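PDB 3QNK: putative lipoprotein, which is of uncharacterised function but, as a SusD-like lipoprotein, probably sits at the outer membrane and binds glycans there for uptake. Local coordinates for residues D73-V76 / W77-Y80; V500-D503 / E504-S508. All blocks are in the same frame, centred on the assembly; numbering follows the deposited sequence.

Interaction 1: D73-V76 / W77-Y80. With ACT (acetate ion), chain I.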
ATOM      1  N   ASP B  73     -12.499   0.665   1.980  1.00 51.81           N
ATOM      2  CA  ASP B  73     -12.302   2.091   1.682  1.00 51.05           C
ATOM      3  C   ASP B  73     -11.346   2.294   0.522  1.00 54.61           C
ATOM      4  O   ASP B  73     -11.079   3.432   0.133  1.00 53.71           O
ATOM      5  CB  ASP B  73     -11.772   2.816   2.936  1.00 52.62           C
ATOM      6  CG  ASP B  73     -10.400   2.391   3.441  1.00 54.40           C
ATOM      7  OD1 ASP B  73     -10.026   1.206   3.236  1.00 52.58           O
ATOM      8  OD2 ASP B  73      -9.693   3.250   4.038  1.00 57.94           O
ATOM      9  N   ASP B  74     -10.836   1.176  -0.031  1.00 53.30           N
ATOM     10  CA  ASP B  74      -9.910   1.111  -1.161  1.00 53.66           C
ATOM     11  C   ASP B  74      -8.575   1.751  -0.784  1.00 59.92           C
ATOM     12  O   ASP B  74      -7.885   2.300  -1.649  1.00 63.94           O
ATOM     13  CB  ASP B  74     -10.529   1.779  -2.409  1.00 55.70           C
ATOM     14  CG  ASP B  74     -11.955   1.343  -2.725  1.00 65.09           C
ATOM     15  OD1 ASP B  74     -12.273   0.129  -2.528  1.00 67.20           O
ATOM     16  OD2 ASP B  74     -12.753   2.205  -3.175  1.00 60.21           O
ATOM     17  N   ASP B  75      -8.230   1.706   0.526  1.00 53.39           N
ATOM     18  CA  ASP B  75      -7.007   2.228   1.153  1.00 52.53           C
ATOM     19  C   ASP B  75      -6.821   3.704   0.896  1.00 53.71           C
ATOM     20  O   ASP B  75      -5.673   4.187   0.901  1.00 53.22           O
ATOM     21  CB  ASP B  75      -5.777   1.438   0.661  1.00 55.62           C
ATOM     22  CG  ASP B  75      -5.827  -0.051   0.978  1.00 69.96           C
ATOM     23  OD1 ASP B  75      -5.821  -0.405   2.180  1.00 72.47           O
ATOM     24  OD2 ASP B  75      -5.810  -0.861   0.028  1.00 79.94           O
ATOM     25  N   VAL B  76      -7.946   4.438   0.679  1.00 48.47           N
ATOM     26  CA  VAL B  76      -7.879   5.863   0.348  1.00 47.78           C
ATOM     27  C   VAL B  76      -7.283   6.682   1.525  1.00 53.73           C
ATOM     28  O   VAL B  76      -6.404   7.497   1.276  1.00 54.00           O
ATOM     29  CB  VAL B  76      -9.204   6.425  -0.203  1.00 49.45           C
ATOM     30  CG1 VAL B  76      -9.195   7.969  -0.261  1.00 48.70           C
ATOM     31  CG2 VAL B  76      -9.445   5.868  -1.603  1.00 48.99           C
ATOM     32  N   TRP B  77      -7.701   6.420   2.773  1.00 51.62           N
ATOM     33  CA  TRP B  77      -7.166   7.121   3.939  1.00 53.46           C
ATOM     34  C   TRP B  77      -5.619   6.956   4.028  1.00 60.08           C
ATOM     35  O   TRP B  77      -4.901   7.961   4.078  1.00 63.32           O
ATOM     36  CB  TRP B  77      -7.854   6.621   5.222  1.00 52.46           C
ATOM     37  CG  TRP B  77      -7.516   7.419   6.451  1.00 53.86           C
ATOM     38  CD1 TRP B  77      -6.372   7.349   7.184  1.00 57.25           C
ATOM     39  CD2 TRP B  77      -8.364   8.370   7.119  1.00 53.42           C
ATOM     40  NE1 TRP B  77      -6.459   8.178   8.280  1.00 57.01           N
ATOM     41  CE2 TRP B  77      -7.661   8.829   8.259  1.00 57.70           C
ATOM     42  CE3 TRP B  77      -9.644   8.896   6.853  1.00 53.53           C
ATOM     43  CZ2 TRP B  77      -8.182   9.803   9.123  1.00 57.03           C
ATOM     44  CZ3 TRP B  77     -10.159   9.859   7.709  1.00 55.30           C
ATOM     45  CH2 TRP B  77      -9.432  10.302   8.831  1.00 56.72           C
ATOM     46  N   GLU B  78      -5.120   5.715   3.977  1.00 54.90           N
ATOM     47  CA  GLU B  78      -3.705   5.357   4.017  1.00 56.05           C
ATOM     48  C   GLU B  78      -2.882   6.015   2.884  1.00 61.92           C
ATOM     49  O   GLU B  78      -1.873   6.694   3.151  1.00 64.61           O
ATOM     50  CB  GLU B  78      -3.576   3.833   3.901  1.00 57.91           C
ATOM     51  CG  GLU B  78      -2.186   3.282   4.186  1.00 77.27           C
ATOM     52  CD  GLU B  78      -2.005   1.792   3.979  1.00117.08           C
ATOM     53  OE1 GLU B  78      -3.012   1.045   4.015  1.00118.12           O
ATOM     54  OE2 GLU B  78      -0.839   1.367   3.817  1.00122.83           O
ATOM     55  N   ASP B  79      -3.329   5.812   1.633  1.00 54.12           N
ATOM     56  CA  ASP B  79      -2.646   6.258   0.440  1.00 52.56           C
ATOM     57  C   ASP B  79      -2.659   7.765   0.200  1.00 55.67           C
ATOM     58  O   ASP B  79      -1.651   8.329  -0.246  1.00 59.07           O
ATOM     59  CB  ASP B  79      -3.258   5.553  -0.787  1.00 53.87           C
ATOM     60  CG  ASP B  79      -3.068   4.040  -0.874  1.00 65.67           C
ATOM     61  OD1 ASP B  79      -2.206   3.499  -0.139  1.00 69.38           O
ATOM     62  OD2 ASP B  79      -3.771   3.398  -1.688  1.00 72.37           O
ATOM     63  N   TYR B  80      -3.785   8.398   0.416  1.00 49.35           N
ATOM     64  CA  TYR B  80      -3.965   9.790   0.076  1.00 49.52           C
ATOM     65  C   TYR B  80      -3.268  10.749   1.045  1.00 56.29           C
ATOM     66  O   TYR B  80      -2.892  11.839   0.623  1.00 56.48           O
ATOM     67  CB  TYR B  80      -5.457  10.089  -0.105  1.00 49.63           C
ATOM     68  CG  TYR B  80      -5.899   9.709  -1.500  1.00 50.77           C
ATOM     69  CD1 TYR B  80      -5.959   8.375  -1.895  1.00 52.06           C
ATOM     70  CD2 TYR B  80      -6.091  10.678  -2.474  1.00 51.83           C
ATOM     71  CE1 TYR B  80      -6.284   8.018  -3.203  1.00 51.22           C
ATOM     72  CE2 TYR B  80      -6.386  10.332  -3.790  1.00 52.89           C
ATOM     73  CZ  TYR B  80      -6.500   9.001  -4.147  1.00 57.66           C
ATOM     74  OH  TYR B  80      -6.812   8.672  -5.446  1.00 59.56           O
TER
HETATM   75  C   ACT I 607      -8.420  11.006  -8.296  1.00 66.09           C
HETATM   76  O   ACT I 607      -8.715  10.382  -9.358  1.00 66.66           O
HETATM   77  OXT ACT I 607      -7.298  10.758  -7.591  1.00 65.49           O
HETATM   78  CH3 ACT I 607      -9.487  12.073  -8.016  1.00 62.54           C
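The backbone oxygen of Asp-75 accepts the N-H of Asp-79 in a nearly straight bond of 2.9 Å between Asp-75 O and Asp-79 N (166° at the hydrogen). One residue on, Tyr-80 N gives a bond of the same length to Val-76 O. These are the first i to i+4 bonds of helix 76-93. Val-76 and Tyr-80, one turn apart, also meet through their side chains: Val-76 CG1, turned anti to its backbone N (chi1 168°), lies 3.6 Å from Tyr-80 CD1, and the two groups cross obliquely. Farther out, Tyr-80 OH donates to OXT of an acetate, 3.0 Å away in the plane of the ring, while a phosphate makes a weaker bond to the same hydroxyl; both ions probably came from the crystallisation liquor. Asp-75 and Glu-78 run side by side with Asp-75 OD1 3.7 Å from Glu-78 OE1 and their carboxylates almost perpendicular, a closeness that may raise the proton affinity of either. Asp-74 is salt-bridged to Arg-42 and Arg-125, and Asp-73 OD2 is hydrogen-bonded to Tyr-126 OH. Asp-75 holds the N-cap position without a side-chain capping bond. The entry is a type I' turn, Asp-73 to Val-76, running straight into the first turn of an alpha-helix.

Interaction 2: V500-D503 / E504-S508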
ATOM      1  N   VAL B 500     -13.882   4.866   8.813  1.00 44.93           N
ATOM      2  CA  VAL B 500     -12.468   5.157   8.995  1.00 45.43           C
ATOM      3  C   VAL B 500     -11.866   3.800   9.408  1.00 49.90           C
ATOM      4  O   VAL B 500     -12.461   3.112  10.256  1.00 47.73           O
ATOM      5  CB  VAL B 500     -12.216   6.297  10.028  1.00 49.08           C
ATOM      6  CG1 VAL B 500     -10.733   6.440  10.361  1.00 49.43           C
ATOM      7  CG2 VAL B 500     -12.803   7.627   9.554  1.00 48.08           C
ATOM      8  N   PRO B 501     -10.746   3.354   8.800  1.00 48.64           N
ATOM      9  CA  PRO B 501     -10.155   2.054   9.192  1.00 49.53           C
ATOM     10  C   PRO B 501      -9.933   1.934  10.708  1.00 54.01           C
ATOM     11  O   PRO B 501      -9.469   2.873  11.336  1.00 54.15           O
ATOM     12  CB  PRO B 501      -8.841   2.047   8.422  1.00 50.79           C
ATOM     13  CG  PRO B 501      -9.140   2.853   7.241  1.00 53.69           C
ATOM     14  CD  PRO B 501      -9.951   3.987   7.742  1.00 49.33           C
ATOM     15  N   HIS B 502     -10.349   0.811  11.288  1.00 52.18           N
ATOM     16  CA  HIS B 502     -10.302   0.505  12.724  1.00 53.82           C
ATOM     17  C   HIS B 502      -8.965   0.781  13.378  1.00 61.34           C
ATOM     18  O   HIS B 502      -8.932   1.368  14.462  1.00 61.67           O
ATOM     19  CB  HIS B 502     -10.655  -0.959  12.946  1.00 55.07           C
ATOM     20  CG  HIS B 502     -10.648  -1.383  14.384  1.00 60.44           C
ATOM     21  ND1 HIS B 502     -11.671  -1.026  15.254  1.00 62.45           N
ATOM     22  CD2 HIS B 502      -9.732  -2.115  15.066  1.00 63.16           C
ATOM     23  CE1 HIS B 502     -11.376  -1.600  16.401  1.00 62.30           C
ATOM     24  NE2 HIS B 502     -10.207  -2.246  16.344  1.00 63.22           N
ATOM     25  N   ASP B 503      -7.870   0.331  12.746  1.00 59.54           N
ATOM     26  CA  ASP B 503      -6.530   0.467  13.309  1.00 60.05           C
ATOM     27  C   ASP B 503      -6.141   1.920  13.460  1.00 63.20           C
ATOM     28  O   ASP B 503      -5.397   2.255  14.381  1.00 63.73           O
ATOM     29  CB  ASP B 503      -5.500  -0.302  12.462  1.00 61.88           C
ATOM     30  CG  ASP B 503      -5.499  -1.809  12.665  1.00 71.92           C
ATOM     31  OD1 ASP B 503      -6.245  -2.295  13.561  1.00 71.36           O
ATOM     32  OD2 ASP B 503      -4.723  -2.501  11.962  1.00 80.39           O
ATOM     33  N   GLU B 504      -6.683   2.784  12.587  1.00 57.67           N
ATOM     34  CA  GLU B 504      -6.443   4.223  12.599  1.00 56.54           C
ATOM     35  C   GLU B 504      -7.123   4.865  13.823  1.00 58.51           C
ATOM     36  O   GLU B 504      -6.506   5.683  14.519  1.00 59.80           O
ATOM     37  CB  GLU B 504      -6.943   4.831  11.292  1.00 56.91           C
ATOM     38  CG  GLU B 504      -6.158   6.044  10.856  1.00 77.68           C
ATOM     39  CD  GLU B 504      -4.761   5.819  10.312  1.00111.16           C
ATOM     40  OE1 GLU B 504      -4.427   4.659   9.970  1.00101.96           O
ATOM     41  OE2 GLU B 504      -4.016   6.820  10.189  1.00113.92           O
ATOM     42  N   ILE B 505      -8.377   4.454  14.095  1.00 51.10           N
ATOM     43  CA  ILE B 505      -9.203   4.923  15.211  1.00 49.33           C
ATOM     44  C   ILE B 505      -8.609   4.514  16.567  1.00 57.70           C
ATOM     45  O   ILE B 505      -8.674   5.315  17.491  1.00 58.91           O
ATOM     46  CB  ILE B 505     -10.648   4.354  15.083  1.00 49.04           C
ATOM     47  CG1 ILE B 505     -11.379   4.880  13.862  1.00 47.64           C
ATOM     48  CG2 ILE B 505     -11.468   4.541  16.374  1.00 46.00           C
ATOM     49  CD1 ILE B 505     -11.757   6.340  13.899  1.00 58.25           C
ATOM     50  N   VAL B 506      -8.117   3.254  16.704  1.00 55.58           N
ATOM     51  CA  VAL B 506      -7.596   2.736  17.975  1.00 57.44           C
ATOM     52  C   VAL B 506      -6.239   3.376  18.310  1.00 63.39           C
ATOM     53  O   VAL B 506      -5.883   3.442  19.486  1.00 65.29           O
ATOM     54  CB  VAL B 506      -7.540   1.174  18.090  1.00 60.93           C
ATOM     55  CG1 VAL B 506      -8.891   0.563  17.807  1.00 59.65           C
ATOM     56  CG2 VAL B 506      -6.484   0.569  17.184  1.00 61.11           C
ATOM     57  N   ARG B 507      -5.518   3.833  17.285  1.00 60.39           N
ATOM     58  CA  ARG B 507      -4.213   4.510  17.324  1.00 62.50           C
ATOM     59  C   ARG B 507      -4.277   5.870  18.043  1.00 66.96           C
ATOM     60  O   ARG B 507      -3.310   6.260  18.699  1.00 67.67           O
ATOM     61  CB  ARG B 507      -3.764   4.744  15.865  1.00 62.81           C
ATOM     62  CG  ARG B 507      -2.297   4.884  15.637  1.00 70.87           C
ATOM     63  CD  ARG B 507      -1.918   4.349  14.274  1.00 79.23           C
ATOM     64  NE  ARG B 507      -2.040   5.352  13.211  1.00 87.13           N
ATOM     65  CZ  ARG B 507      -1.314   5.346  12.094  1.00111.99           C
ATOM     66  NH1 ARG B 507      -0.391   4.410  11.896  1.00 94.69           N
ATOM     67  NH2 ARG B 507      -1.487   6.292  11.177  1.00111.40           N
ATOM     68  N   SER B 508      -5.412   6.584  17.889  1.00 62.49           N
ATOM     69  CA  SER B 508      -5.634   7.932  18.397  1.00 62.80           C
ATOM     70  C   SER B 508      -6.884   8.050  19.269  1.00 68.16           C
ATOM     71  O   SER B 508      -7.968   7.594  18.887  1.00 67.03           O
ATOM     72  CB  SER B 508      -5.749   8.889  17.216  1.00 64.11           C
ATOM     73  OG  SER B 508      -5.514  10.243  17.558  1.00 75.35           O
TER
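A short C-terminal helix, 502-507, begins here with Pro-501 at its N-cap position. Just ahead of it, Val-500 CG1 packs 3.7 Å from Ile-505 CD1, the two side chains crossing at about a right angle. Pro-501 O receives two weak bonds, from Glu-504 N and Ile-505 N, whereas His-502 O takes a sounder one, 3.0 Å from Val-506 N. That same i to i+4 step of the helix carries a CH-pi contact: Val-506 CG1 sits over one face of the His-502 imidazole, 3.7 Å from the ring centroid, displaced toward the NE2 side, where NE2 to CG1 is 3.4 Å. With CG anti to the backbone N (chi1 -180°), the histidine, whose CB points away, brings its ring back beneath Val-506 CG1. On another side of the helix, Arg-507, bent at chi2 and chi3, reaches back to Glu-504 in a salt bridge, Arg-507 NH2 to Glu-504 OE2 2.8 Å, whose hydrogen bond is weak (116° at the hydrogen). Glu-504 OE1 lies above one face of the guanidinium. Asp-503 OD1 is hydrogen-bonded to Ser-57 of the second subunit, whose Tyr-54 packs on Val-506.

In the fold
Interactions 1 and 2 are both helix starts, and they pack on each other with centres about 13 Å apart, although their sequences lie at distant ends of the chain. The junction is made by Trp-77, whose indole meets Val-500 and Glu-504, and by Asp-73, whose OD2 lies 3.3 Å from Pro-501 CG; these contacts lay helix 502-507 against the start of helix 76-93. Interaction 1 is partly buried: helix 101-126 packs against Val-76 and Tyr-80, and some of its charges pair with other parts of the fold. Interaction 2 is a surface contact facing the second subunit, and its salt bridge, Glu-504 to Arg-507, stays within its own helix.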